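Oxidoreductase, short chain dehydrogenase/reductase family protein (Bifidobacterium adolescentis L2-32, PDB 6OW4) acts as an NADH-dependent 20beta-hydroxysteroid dehydrogenase, interconverting 20-keto and 20beta-hydroxy groups of steroids in the short-chain dehydrogenase/reductase family. Local coordinates at the interface of chains A and B. Numbering follows the deposited sequence. Chains: chain A/B, Oxidoreductase, short chain dehydrogenase/reductase family protein.

The interface of chains A and B. Residues chain A 189, 192, 252-253; chain B 189, 191, 252-253.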
# COMPACT_ATOMS: atom_id res chain seq x y z
N TYR A 189 10.80 -3.42 -12.94
CA TYR A 189 11.40 -4.75 -13.27
C TYR A 189 11.74 -4.79 -14.76
O TYR A 189 10.90 -4.38 -15.58
CB TYR A 189 10.43 -5.88 -12.90
CG TYR A 189 10.72 -7.20 -13.57
CD1 TYR A 189 10.23 -7.48 -14.84
CD2 TYR A 189 11.47 -8.19 -12.94
CE1 TYR A 189 10.48 -8.69 -15.47
CE2 TYR A 189 11.72 -9.40 -13.55
CZ TYR A 189 11.23 -9.66 -14.82
OH TYR A 189 11.47 -10.85 -15.44
N GLY A 192 15.07 -9.65 -14.60
CA GLY A 192 15.72 -10.07 -13.34
C GLY A 192 16.09 -8.89 -12.45
O GLY A 192 15.85 -8.98 -11.24
N GLU A 252 6.49 -6.79 -20.45
CA GLU A 252 6.31 -8.18 -19.94
C GLU A 252 5.44 -8.14 -18.68
O GLU A 252 4.53 -8.99 -18.57
CB GLU A 252 7.67 -8.83 -19.65
CG GLU A 252 7.65 -10.35 -19.75
CD GLU A 252 8.86 -11.05 -19.13
OE1 GLU A 252 9.86 -10.37 -18.83
OE2 GLU A 252 8.78 -12.28 -18.94
N VAL A 253 5.67 -7.15 -17.81
CA VAL A 253 5.02 -7.02 -16.47
C VAL A 253 3.85 -6.02 -16.54
O VAL A 253 3.38 -5.60 -15.47
CB VAL A 253 6.05 -6.61 -15.39
CG1 VAL A 253 7.04 -7.73 -15.12
CG2 VAL A 253 6.79 -5.33 -15.74
N TYR B 189 3.37 -13.31 -10.38
CA TYR B 189 3.79 -13.11 -11.79
C TYR B 189 4.65 -14.29 -12.26
O TYR B 189 5.58 -14.68 -11.53
CB TYR B 189 4.58 -11.80 -11.92
CG TYR B 189 5.31 -11.64 -13.22
CD1 TYR B 189 4.71 -11.06 -14.32
CD2 TYR B 189 6.62 -12.08 -13.36
CE1 TYR B 189 5.38 -10.91 -15.52
CE2 TYR B 189 7.31 -11.95 -14.55
CZ TYR B 189 6.69 -11.36 -15.63
OH TYR B 189 7.37 -11.23 -16.81
N MET B 191 6.15 -15.54 -16.30
CA MET B 191 6.29 -15.38 -17.77
C MET B 191 5.07 -14.64 -18.34
O MET B 191 4.32 -15.24 -19.14
CB MET B 191 6.47 -16.74 -18.46
CG MET B 191 7.78 -17.43 -18.10
SD MET B 191 9.25 -16.47 -18.56
CE MET B 191 10.54 -17.71 -18.40
N GLU B 252 12.46 -15.11 -11.16
CA GLU B 252 12.76 -13.93 -12.02
C GLU B 252 12.49 -12.64 -11.24
O GLU B 252 13.33 -11.72 -11.34
CB GLU B 252 11.89 -13.95 -13.29
CG GLU B 252 12.51 -14.71 -14.45
CD GLU B 252 11.73 -14.60 -15.75
OE1 GLU B 252 11.02 -13.59 -15.94
OE2 GLU B 252 11.82 -15.54 -16.57
N VAL B 253 11.38 -12.59 -10.50
CA VAL B 253 10.87 -11.36 -9.80
C VAL B 253 11.21 -11.42 -8.31
O VAL B 253 10.71 -10.56 -7.56
CB VAL B 253 9.36 -11.17 -10.04
CG1 VAL B 253 9.06 -10.81 -11.49
CG2 VAL B 253 8.53 -12.37 -9.61
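Short strand 189-190 of each chain faces the 3-10 helix 251-253 of the other across a local two-fold axis, pairing a tyrosine with a glutamate and a valine twice over. At one end the phenol oxygen OH of A:Tyr189 makes a hydrogen bond of 2.8 Å to the carboxylate oxygen OE1 of B:Glu252. Ring and carboxylate planes are nearly parallel (6° apart) but not coplanar, the acceptor OE1 standing about 1.2 Å off the ring plane. It lies near the outward extension of the phenol C-O bond, and since a phenol O-H leaves at a wide angle to that bond, the hydrogen bond must be bent. The same ring presents its CE2 edge to the backbone carbonyl O of B:Glu252 at 3.6 Å, in the ring plane, while the methyl CG1 of B:Val253 lies over the ring face toward its CE2 rim, 3.7 Å from CE2.

The twin differs. B:Tyr189 OH lies 2.8 Å from A:Glu252 OE2, a hydrogen bond by chemistry, but the hydroxyl sits over the carboxylate and too close to the carbons of that side chain, so the detail is doubtful. The apolar half is clearer: A:Val253 CG1 rests over the face of the B:Tyr189 ring, 4.0 Å from its centroid. The first torsion separates the glutamates: in B:Glu252, CG beside the backbone N (chi1 -89°) lays the carboxylate along the tyrosine plane, whereas in A:Glu252, CG anti to that N (chi1 -154°) brings it steeply under the B:Tyr189 hydroxyl, a pose sharing the same doubt.

Carboxylate oxygens A:Glu252 OE2 and B:Glu252 OE1 come within 4.0 Å, a proximity that could raise the proton affinity of either acid and may be eased on the B:Glu252 side by the A:Tyr189 hydroxyl. A phenylalanine at A:Tyr189 would probably leave B:Glu252 OE1 without its phenol donor, facing the other carboxylate. The patch thus joins two subunits by reciprocal polar and apolar contacts, and may contribute to a tetramer such as the deposited assembly.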